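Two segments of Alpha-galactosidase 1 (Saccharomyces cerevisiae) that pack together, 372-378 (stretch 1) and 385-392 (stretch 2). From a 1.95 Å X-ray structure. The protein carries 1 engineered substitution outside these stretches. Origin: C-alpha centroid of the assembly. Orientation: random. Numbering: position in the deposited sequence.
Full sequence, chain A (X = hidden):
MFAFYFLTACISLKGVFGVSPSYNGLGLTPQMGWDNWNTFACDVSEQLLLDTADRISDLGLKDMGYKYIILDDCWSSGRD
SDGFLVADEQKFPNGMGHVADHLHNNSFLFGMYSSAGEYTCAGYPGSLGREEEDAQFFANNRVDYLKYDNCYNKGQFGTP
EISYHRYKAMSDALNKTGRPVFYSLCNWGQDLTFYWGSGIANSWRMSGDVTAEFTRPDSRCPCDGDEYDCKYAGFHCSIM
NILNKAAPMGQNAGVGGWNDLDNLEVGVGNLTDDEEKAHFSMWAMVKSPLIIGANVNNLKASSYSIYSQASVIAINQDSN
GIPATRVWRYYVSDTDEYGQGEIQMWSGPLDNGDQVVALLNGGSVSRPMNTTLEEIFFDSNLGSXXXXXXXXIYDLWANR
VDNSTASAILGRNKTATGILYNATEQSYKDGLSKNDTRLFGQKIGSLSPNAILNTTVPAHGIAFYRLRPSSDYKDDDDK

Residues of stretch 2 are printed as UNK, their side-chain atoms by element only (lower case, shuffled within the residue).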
# COMPACT_ATOMS: atom_id res chain seq x y z
N THR A 372 34.82 5.70 11.68
CA THR A 372 35.67 6.89 11.67
C THR A 372 34.86 8.05 12.21
O THR A 372 33.64 7.95 12.35
CB THR A 372 36.12 7.25 10.23
OG1 THR A 372 34.97 7.60 9.46
CG2 THR A 372 36.85 6.10 9.55
N LEU A 373 35.52 9.18 12.49
CA LEU A 373 34.83 10.41 12.90
C LEU A 373 33.85 10.91 11.85
O LEU A 373 32.81 11.49 12.19
CB LEU A 373 35.83 11.52 13.24
CG LEU A 373 36.73 11.37 14.47
CD1 LEU A 373 37.72 12.54 14.54
CD2 LEU A 373 35.92 11.27 15.76
N GLU A 374 34.17 10.70 10.57
CA GLU A 374 33.31 11.13 9.46
C GLU A 374 31.96 10.41 9.50
O GLU A 374 30.93 11.05 9.30
CB GLU A 374 33.99 10.91 8.10
CG GLU A 374 35.28 11.72 7.90
CD GLU A 374 35.82 11.67 6.47
OE1 GLU A 374 35.26 10.94 5.63
OE2 GLU A 374 36.82 12.38 6.19
N GLU A 375 31.98 9.11 9.79
CA GLU A 375 30.76 8.30 9.93
C GLU A 375 30.00 8.61 11.22
O GLU A 375 28.77 8.73 11.20
CB GLU A 375 31.07 6.81 9.89
CG GLU A 375 31.54 6.28 8.56
CD GLU A 375 31.45 4.76 8.49
OE1 GLU A 375 31.61 4.10 9.54
OE2 GLU A 375 31.22 4.24 7.38
N ILE A 376 30.73 8.70 12.33
CA ILE A 376 30.15 9.04 13.63
C ILE A 376 29.44 10.39 13.58
O ILE A 376 28.28 10.50 13.99
CB ILE A 376 31.22 9.04 14.75
CG1 ILE A 376 31.70 7.62 15.04
CG2 ILE A 376 30.68 9.71 16.01
CD1 ILE A 376 33.02 7.54 15.81
N PHE A 377 30.13 11.40 13.06
CA PHE A 377 29.56 12.73 12.95
C PHE A 377 29.03 12.94 11.54
O PHE A 377 29.50 13.79 10.76
CB PHE A 377 30.57 13.79 13.41
CG PHE A 377 30.96 13.64 14.86
CD1 PHE A 377 32.15 13.03 15.22
CD2 PHE A 377 30.11 14.10 15.86
CE1 PHE A 377 32.50 12.89 16.56
CE2 PHE A 377 30.45 13.97 17.21
CZ PHE A 377 31.64 13.36 17.56
N PHE A 378 27.99 12.15 11.27
CA PHE A 378 27.38 11.94 9.96
C PHE A 378 26.82 13.19 9.27
O PHE A 378 26.74 13.22 8.04
CB PHE A 378 26.30 10.84 10.06
CG PHE A 378 25.29 11.08 11.16
CD1 PHE A 378 24.16 11.87 10.93
CD2 PHE A 378 25.47 10.53 12.43
CE1 PHE A 378 23.23 12.12 11.96
CE2 PHE A 378 24.55 10.77 13.46
CZ PHE A 378 23.43 11.56 13.22
N UNK A 385 34.66 21.54 13.10
CA UNK A 385 35.43 21.34 14.33
C UNK A 385 35.25 19.96 14.97
O UNK A 385 36.14 19.48 15.65
c UNK A 385 35.22 22.49 15.33
c UNK A 385 36.24 24.70 16.16
c UNK A 385 37.08 25.91 15.74
n UNK A 385 37.43 26.82 16.89
c UNK A 385 36.15 23.68 15.03
N UNK A 386 34.12 19.31 14.71
CA UNK A 386 33.91 17.93 15.16
C UNK A 386 34.80 16.92 14.42
O UNK A 386 35.29 15.96 15.02
c UNK A 386 32.43 17.53 15.07
c UNK A 386 30.08 17.84 15.96
c UNK A 386 29.26 18.25 17.17
n UNK A 386 27.78 18.21 16.92
c UNK A 386 31.56 18.14 16.16
N UNK A 387 35.03 17.15 13.13
CA UNK A 387 35.82 16.22 12.31
C UNK A 387 37.32 16.49 12.42
O UNK A 387 38.14 15.63 12.09
c UNK A 387 33.99 15.69 10.46
c UNK A 387 33.67 14.42 11.22
c UNK A 387 33.92 15.43 8.95
c UNK A 387 35.37 16.25 10.84
N UNK A 388 37.66 17.69 12.90
CA UNK A 388 39.03 18.16 13.03
C UNK A 388 39.58 17.94 14.44
O UNK A 388 40.79 18.05 14.68
c UNK A 388 40.36 20.34 13.11
o UNK A 388 39.04 19.75 11.19
c UNK A 388 39.10 19.66 12.62
N UNK A 389 38.69 17.60 15.38
CA UNK A 389 39.06 17.40 16.78
C UNK A 389 39.32 15.95 17.14
O UNK A 389 38.94 15.04 16.41
c UNK A 389 37.96 17.94 17.70
o UNK A 389 37.77 19.33 17.52
N UNK A 390 39.98 15.76 18.29
CA UNK A 390 40.22 14.42 18.84
C UNK A 390 39.19 14.13 19.92
O UNK A 390 38.86 15.01 20.73
o UNK A 390 42.58 14.42 18.25
c UNK A 390 41.93 12.95 20.04
c UNK A 390 41.68 14.30 19.35
N UNK A 391 38.66 12.91 19.92
CA UNK A 391 37.59 12.52 20.84
C UNK A 391 38.02 11.35 21.71
O UNK A 391 38.55 10.37 21.20
c UNK A 391 36.31 12.15 20.08
c UNK A 391 33.69 14.01 20.87
c UNK A 391 34.57 14.08 19.78
c UNK A 391 32.49 15.93 19.97
c UNK A 391 36.14 13.87 18.19
c UNK A 391 35.71 13.32 19.36
c UNK A 391 33.33 16.02 18.89
c UNK A 391 34.37 15.09 18.80
n UNK A 391 35.34 14.94 17.85
c UNK A 391 32.66 14.94 20.96
N UNK A 392 37.79 11.47 23.01
CA UNK A 392 38.03 10.38 23.95
C UNK A 392 36.89 9.37 23.88
O UNK A 392 35.72 9.76 23.91
o UNK A 392 39.63 12.39 26.58
c UNK A 392 39.52 11.62 25.60
c UNK A 392 38.18 10.91 25.37
o UNK A 392 40.45 11.41 24.79

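Position 385 carries four carbons in an unbranched row ending in a nitrogen, the pattern of a lysine. The chain is extended and its side chain stays out of reach of stretch 1, so Lys-385 makes no contact with it.

Position 386 repeats the pattern, four carbons in a row and a terminal nitrogen, but here CA-to-CB points toward stretch 1. Its CB lies over one face of the Phe-377 ring, and the carbon next to the one bearing the nitrogen comes within 3.7 Å of Phe-377 CD2. This is Lys-386, whose aliphatic portion covers the ring while NZ reaches past it.

At position 387 four carbons fork at the second. CA-to-CB points sideways, yet the end of the side chain comes nearer, and one branch carbon approaches Leu-373 O to 3.2 Å. The fork identifies Leu-387. Its CD2 also lies 3.7 Å from Glu-374 CA and 3.8 Å from Phe-377 CB, settling against the short helix at Leu-373 and Glu-374 and against Phe-377, the residue just after it.

Position 388 has one carbon carrying an oxygen and a second carbon, which makes it Thr-388; it points away from stretch 1.

Position 389 has one carbon followed by one oxygen, and is Ser-389. Its OG donates a very short hydrogen bond of 2.5 Å to Lys-385 O, tying the loop back to the preceding turn. The backbone makes the contact with stretch 1: Ser-389 O sits 3.4 Å from Leu-373 CD1, a methyl that cannot donate to it, and finds no hydrogen-bond partner in the model.

Position 390 again bears one carbon with an oxygen and a carbon attached. Thr-390 also points away.

Position 391 holds one carbon and then fused five- and six-membered rings containing eight carbons and one nitrogen. The five-membered ring reaches Leu-373 and the six-membered ring reaches Phe-377, whose CZ lies over one face of the ring system. This is the indole of Trp-391. Its NE1 donates to Lys-386 O at 3.0 Å, which helps fix the indole against its own stretch. Trp-391 CD1 meets Leu-373 CD2 at 3.6 Å, and Trp-391 CZ2 meets Phe-377 CZ at 3.4 Å.

Position 392 has two carbons, the second carrying two oxygens. Asp-392 lies out of reach, its carboxylate hydrogen-bonded elsewhere in the structure.

The contact works by apolar packing, burying 384 Å² with no hydrogen bond between the stretches. Leu-373 and Phe-377, one helical turn apart and linked by a bond of 2.8 Å from Phe-377 N to Leu-373 O, both point toward stretch 2 and meet Leu-387 and Trp-391. The Phe-377 ring and the indole six-membered ring pack obliquely, with centroids 4.5 Å apart and planes inclined at 36°.

Stretch 2 (385-392) KKLTSTWD
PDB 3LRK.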